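Local coordinates for protein orotidine 5'-phosphate decarboxylase (Sulfolobus solfataricus, PDB 4DBD) that probably catalyses the decarboxylation of orotidine 5'-monophosphate to uridine 5'-monophosphate, the last step of de novo UMP synthesis, at residues E55-F60 and A79-A84; G167-S172 and I186-Y191. All coordinates share one frame; numbering follows the deposited sequence.

Interactions 1 and 2 come in series along one TIM barrel and illustrate how such an enzyme gathers its active site from segments far apart in sequence. Interaction 1 comes first along the chain and pairs two adjacent strands of the eight-stranded parallel barrel, 55-62 and 81-85. Interaction 2 follows, bringing the loop after strand 160-163 against the short helix 188-191 that follows strand 183-186. Their centres lie about 19 Å apart, and their nearest atoms about 9 Å, so they do not touch. The first is buried and carries a predicted catalytic aspartate; the second lies at the surface around a bound sulfate. Together they sample the barrel wall and the loops that probably bind substrate.

Interaction 1. Residues E55-F60 and A79-A84; sequences EIIVDF and ANSFIA
Val58 pairs with Phe82, and Ile57 with Ser81, across two neighbouring parallel strands of a TIM barrel, the outer members of a beta-alpha-beta crossover through helix 66-73. The backbone bond from Val58 N to Ser81 O is 2.9 Å long, and Ile83 N returns to Val58 O at 3.0 Å. Where the strands begin, Asn80 takes hold of both polar backbone atoms of Ile56. Its CG is anti to its own carbonyl carbon (chi1 -53°), and Asn80 OD1 receives Ile56 N on a lone pair, in the amide plane, at 2.8 Å; Ile56 O in turn accepts from both Asn80 N and Ser81 N.

Side chains alternate between two faces. On the one bearing Val58 and Phe82, the two lie side by side and point the same way, Val58 CB standing 3.6 Å from Phe82 CD1. Val58 CG2 presses on Ala79 CB at 3.4 Å, tighter than usual for two carbons. Leu76 touches both Val58 and Phe82, and Leu101 of helix 90-103 packs on Phe82. On the face of Ile57, Asp59, Ser81 and Ile83, Ile57 CG2 meets Ile83 CG1 at 3.7 Å. Asp59 OD1 lies against Ile83 CG2 at 3.4 Å, while OD2 forms salt bridges with Lys61 and Lys30. Ile83 thus packs beside a predicted catalytic carboxylate, consistent with a charged network in the predicted active site. Ser81 OG donates to Glu55 OE2, though the modelled separation of 2.4 Å is too short to trust in detail, and Glu55 OE1 makes a salt bridge to Lys137.

Toward the C-terminal end the strands are joined through solvent: one water accepts from Phe60 N and donates to both Val58 O and Ile83 O, each 2.8 Å from the water oxygen.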
loop_
_atom_site.group_PDB
_atom_site.type_symbol
_atom_site.label_atom_id
_atom_site.label_comp_id
_atom_site.label_asym_id
_atom_site.label_seq_id
_atom_site.Cartn_x
_atom_site.Cartn_y
_atom_site.Cartn_z
ATOM N N GLU A 55 -2.087 -21.586 -1.584
ATOM C CA GLU A 55 -1.691 -20.220 -1.919
ATOM C C GLU A 55 -0.945 -19.480 -0.816
ATOM O O GLU A 55 -1.389 -19.407 0.336
ATOM C CB GLU A 55 -2.896 -19.384 -2.393
ATOM C CG GLU A 55 -3.205 -19.518 -3.879
ATOM C CD GLU A 55 -3.945 -18.310 -4.452
ATOM O OE1 GLU A 55 -4.995 -18.504 -5.104
ATOM O OE2 GLU A 55 -3.471 -17.168 -4.266
ATOM N N ILE A 56 0.207 -18.935 -1.188
ATOM C CA ILE A 56 0.877 -17.946 -0.367
ATOM C C ILE A 56 0.622 -16.602 -1.037
ATOM O O ILE A 56 1.083 -16.340 -2.158
ATOM C CB ILE A 56 2.373 -18.255 -0.182
ATOM C CG1 ILE A 56 2.532 -19.576 0.576
ATOM C CG2 ILE A 56 3.075 -17.127 0.557
ATOM C CD1 ILE A 56 3.951 -20.025 0.709
ATOM N N ILE A 57 -0.181 -15.780 -0.364
ATOM C CA ILE A 57 -0.578 -14.492 -0.906
ATOM C C ILE A 57 0.138 -13.388 -0.156
ATOM O O ILE A 57 0.136 -13.356 1.072
ATOM C CB ILE A 57 -2.100 -14.268 -0.767
ATOM C CG1 ILE A 57 -2.867 -15.428 -1.388
ATOM C CG2 ILE A 57 -2.512 -12.930 -1.403
ATOM C CD1 ILE A 57 -4.380 -15.347 -1.157
ATOM N N VAL A 58 0.777 -12.488 -0.894
ATOM C CA VAL A 58 1.379 -11.328 -0.266
ATOM C C VAL A 58 0.389 -10.177 -0.427
ATOM O O VAL A 58 -0.071 -9.890 -1.538
ATOM C CB VAL A 58 2.750 -10.970 -0.886
ATOM C CG1 VAL A 58 3.126 -9.552 -0.502
ATOM C CG2 VAL A 58 3.811 -11.961 -0.406
ATOM N N ASP A 59 0.035 -9.559 0.700
ATOM C CA ASP A 59 -0.906 -8.442 0.701
ATOM C C ASP A 59 -0.230 -7.197 1.277
ATOM O O ASP A 59 -0.233 -6.970 2.488
ATOM C CB ASP A 59 -2.182 -8.796 1.486
ATOM C CG ASP A 59 -3.183 -7.684 1.470
ATOM O OD1 ASP A 59 -2.989 -6.752 0.655
ATOM O OD2 ASP A 59 -4.166 -7.735 2.243
ATOM N N PHE A 60 0.367 -6.405 0.391
ATOM C CA PHE A 60 0.866 -5.094 0.746
ATOM C C PHE A 60 -0.085 -4.029 0.191
ATOM O O PHE A 60 0.296 -2.855 0.060
ATOM C CB PHE A 60 2.262 -4.872 0.159
ATOM C CG PHE A 60 3.339 -5.706 0.798
ATOM C CD1 PHE A 60 3.050 -6.601 1.820
ATOM C CD2 PHE A 60 4.651 -5.582 0.375
ATOM C CE1 PHE A 60 4.050 -7.360 2.400
ATOM C CE2 PHE A 60 5.658 -6.337 0.954
ATOM C CZ PHE A 60 5.354 -7.227 1.973
ATOM N N ALA A 79 6.073 -15.779 -3.041
ATOM C CA ALA A 79 4.610 -15.737 -3.086
ATOM C C ALA A 79 4.034 -16.313 -4.373
ATOM O O ALA A 79 4.611 -16.152 -5.453
ATOM C CB ALA A 79 4.129 -14.306 -2.910
ATOM N N ASN A 80 2.880 -16.964 -4.265
ATOM C CA ASN A 80 2.131 -17.385 -5.452
ATOM C C ASN A 80 1.275 -16.251 -6.023
ATOM O O ASN A 80 1.023 -16.201 -7.229
ATOM C CB ASN A 80 1.194 -18.561 -5.120
ATOM C CG ASN A 80 1.904 -19.706 -4.455
ATOM O OD1 ASN A 80 1.698 -19.976 -3.271
ATOM N ND2 ASN A 80 2.754 -20.397 -5.211
ATOM N N SER A 81 0.810 -15.362 -5.145
ATOM C CA SER A 81 -0.207 -14.381 -5.515
ATOM C C SER A 81 0.016 -13.071 -4.781
ATOM O O SER A 81 0.648 -13.050 -3.729
ATOM C CB SER A 81 -1.600 -14.909 -5.147
ATOM O OG SER A 81 -1.799 -16.226 -5.629
ATOM N N PHE A 82 -0.557 -11.996 -5.321
ATOM C CA PHE A 82 -0.375 -10.659 -4.778
ATOM C C PHE A 82 -1.688 -9.888 -4.808
ATOM O O PHE A 82 -2.442 -9.973 -5.769
ATOM C CB PHE A 82 0.667 -9.889 -5.596
ATOM C CG PHE A 82 2.055 -10.429 -5.459
ATOM C CD1 PHE A 82 2.857 -10.042 -4.402
ATOM C CD2 PHE A 82 2.538 -11.347 -6.374
ATOM C CE1 PHE A 82 4.140 -10.552 -4.270
ATOM C CE2 PHE A 82 3.816 -11.869 -6.248
ATOM C CZ PHE A 82 4.615 -11.474 -5.202
ATOM N N ILE A 83 -1.951 -9.137 -3.744
ATOM C CA ILE A 83 -3.138 -8.288 -3.671
ATOM C C ILE A 83 -2.763 -6.841 -4.011
ATOM O O ILE A 83 -1.788 -6.289 -3.482
ATOM C CB ILE A 83 -3.803 -8.401 -2.287
ATOM C CG1 ILE A 83 -4.381 -9.818 -2.120
ATOM C CG2 ILE A 83 -4.866 -7.310 -2.098
ATOM C CD1 ILE A 83 -4.963 -10.098 -0.756
ATOM N N ALA A 84 -3.505 -6.259 -4.947
ATOM C CA ALA A 84 -3.378 -4.839 -5.282
ATOM C C ALA A 84 -4.740 -4.177 -5.225
ATOM O O ALA A 84 -5.764 -4.850 -5.339
ATOM C CB ALA A 84 -2.783 -4.666 -6.675
HETATM O O HOH W 1 0.523 -7.308 -2.300
#

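Interaction 2. Residues G167-S172 and I186-Y191. With SO4 (sulfate ion), chain B.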
loop_
_atom_site.group_PDB
_atom_site.type_symbol
_atom_site.label_atom_id
_atom_site.label_comp_id
_atom_site.label_asym_id
_atom_site.label_seq_id
_atom_site.Cartn_x
_atom_site.Cartn_y
_atom_site.Cartn_z
ATOM N N GLY A 167 -14.652 -12.476 12.010
ATOM C CA GLY A 167 -14.226 -12.522 13.395
ATOM C C GLY A 167 -14.243 -11.178 14.106
ATOM O O GLY A 167 -15.297 -10.711 14.554
ATOM N N SER A 168 -13.071 -10.551 14.211
ATOM C CA SER A 168 -12.916 -9.306 14.968
ATOM C C SER A 168 -13.657 -8.127 14.335
ATOM O O SER A 168 -14.307 -7.351 15.027
ATOM C CB SER A 168 -11.427 -8.968 15.139
ATOM O OG SER A 168 -11.240 -7.766 15.869
ATOM N N GLN A 169 -13.551 -7.991 13.016
ATOM C CA GLN A 169 -14.166 -6.862 12.318
ATOM C C GLN A 169 -15.679 -6.999 12.180
ATOM O O GLN A 169 -16.338 -6.090 11.664
ATOM C CB GLN A 169 -13.543 -6.670 10.933
ATOM C CG GLN A 169 -12.078 -6.276 10.949
ATOM C CD GLN A 169 -11.512 -6.112 9.554
ATOM O OE1 GLN A 169 -11.958 -5.250 8.789
ATOM N NE2 GLN A 169 -10.527 -6.946 9.211
ATOM N N GLY A 170 -16.218 -8.136 12.628
ATOM C CA GLY A 170 -17.658 -8.356 12.633
ATOM C C GLY A 170 -18.150 -9.611 11.922
ATOM O O GLY A 170 -19.147 -10.221 12.331
ATOM N N GLY A 171 -17.468 -10.000 10.849
ATOM C CA GLY A 171 -17.897 -11.154 10.074
ATOM C C GLY A 171 -18.079 -12.420 10.904
ATOM O O GLY A 171 -17.123 -12.907 11.537
ATOM N N SER A 172 -19.309 -12.945 10.904
ATOM C CA SER A 172 -19.624 -14.226 11.546
ATOM C C SER A 172 -19.154 -15.375 10.658
ATOM O O SER A 172 -19.549 -15.456 9.504
ATOM C CB SER A 172 -21.123 -14.343 11.786
ATOM O OG SER A 172 -21.453 -15.605 12.348
ATOM N N ILE A 186 -8.990 -14.701 7.671
ATOM C CA ILE A 186 -9.149 -14.598 9.110
ATOM C C ILE A 186 -7.793 -14.385 9.762
ATOM O O ILE A 186 -6.840 -15.137 9.516
ATOM C CB ILE A 186 -9.837 -15.862 9.665
ATOM C CG1 ILE A 186 -11.127 -16.121 8.881
ATOM C CG2 ILE A 186 -10.123 -15.712 11.157
ATOM C CD1 ILE A 186 -11.829 -17.411 9.228
ATOM N N GLY A 187 -7.703 -13.338 10.571
ATOM C CA GLY A 187 -6.459 -12.974 11.217
ATOM C C GLY A 187 -6.527 -13.155 12.717
ATOM O O GLY A 187 -6.277 -14.246 13.225
ATOM N N ARG A 188 -6.901 -12.088 13.422
ATOM C CA ARG A 188 -6.836 -12.058 14.888
ATOM C C ARG A 188 -7.570 -13.209 15.568
ATOM O O ARG A 188 -7.104 -13.727 16.586
ATOM C CB ARG A 188 -7.368 -10.718 15.421
ATOM C CG ARG A 188 -6.341 -9.593 15.356
ATOM C CD ARG A 188 -6.982 -8.252 15.590
ATOM N NE ARG A 188 -7.651 -7.770 14.386
ATOM C CZ ARG A 188 -8.229 -6.579 14.286
ATOM N NH1 ARG A 188 -8.213 -5.757 15.328
ATOM N NH2 ARG A 188 -8.809 -6.212 13.144
ATOM N N SER A 189 -8.721 -13.587 15.023
ATOM C CA SER A 189 -9.499 -14.702 15.562
ATOM C C SER A 189 -8.632 -15.953 15.755
ATOM O O SER A 189 -8.876 -16.758 16.648
ATOM C CB SER A 189 -10.677 -15.015 14.643
ATOM O OG SER A 189 -11.646 -13.981 14.694
ATOM N N ILE A 190 -7.607 -16.106 14.920
ATOM C CA ILE A 190 -6.715 -17.260 15.020
ATOM C C ILE A 190 -5.410 -16.921 15.729
ATOM O O ILE A 190 -5.066 -17.547 16.743
ATOM C CB ILE A 190 -6.409 -17.839 13.614
ATOM C CG1 ILE A 190 -7.692 -18.448 13.010
ATOM C CG2 ILE A 190 -5.253 -18.846 13.676
ATOM C CD1 ILE A 190 -7.703 -18.549 11.508
ATOM N N TYR A 191 -4.672 -15.935 15.217
ATOM C CA TYR A 191 -3.320 -15.715 15.725
ATOM C C TYR A 191 -3.244 -15.083 17.117
ATOM O O TYR A 191 -2.189 -15.146 17.766
ATOM C CB TYR A 191 -2.408 -15.008 14.693
ATOM C CG TYR A 191 -2.747 -13.569 14.345
ATOM C CD1 TYR A 191 -2.567 -12.553 15.270
ATOM C CD2 TYR A 191 -3.202 -13.226 13.068
ATOM C CE1 TYR A 191 -2.855 -11.229 14.950
ATOM C CE2 TYR A 191 -3.492 -11.896 12.735
ATOM C CZ TYR A 191 -3.310 -10.907 13.686
ATOM O OH TYR A 191 -3.583 -9.582 13.393
HETATM S S SO4 B . -8.348 -9.595 11.098
HETATM O O1 SO4 B . -7.589 -9.306 9.879
HETATM O O2 SO4 B . -7.451 -9.614 12.244
HETATM O O3 SO4 B . -9.355 -8.550 11.312
HETATM O O4 SO4 B . -9.013 -10.891 10.956
#
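The side chains of Gln169 and Arg188 cross at about a right angle, with Gln169 CG 3.9 Å from Arg188 NH2 and the amide and guanidinium planes 43° apart. No direct hydrogen bond joins their segments; a sulfate, probably from the crystallisation liquor, links them instead. Arg188 curls round this anion. Arg188 CB and CG pass beside sulfate O2, Arg188 CG at 3.3 Å, and the chain then bends (chi3 -79°), with Arg188 NE donating to sulfate O2 at 2.8 Å. Arg188 N also donates to O2, so one residue grips that atom from backbone and side chain together. At the tip, Arg188 NH2 bonds to sulfate O3 at 3.0 Å, leaving the sulfur at the guanidinium edge, near its plane. Ser168 OG lies over the centre of one face in the conformer given, a less certain placement because Ser168 has two. Tyr67 of the second subunit makes a cation-pi contact with the same group.

Gln169 NE2 supplies a second donor to sulfate O3 at 2.9 Å, and Gly187 N, at the N-cap of helix 188-191, donates to sulfate O4 at 2.8 Å. Apart from the anion, Ser189 OG approaches Gly167 CA to 3.2 Å while hydrogen-bonded to Tyr173 OH.

Five N-H donors around a tetrahedral dianion at a helix N-terminus make a setting well suited to phosphate, consistent with the predicted substrate site, where the phosphate of the nucleotide would probably take the sulfate's place.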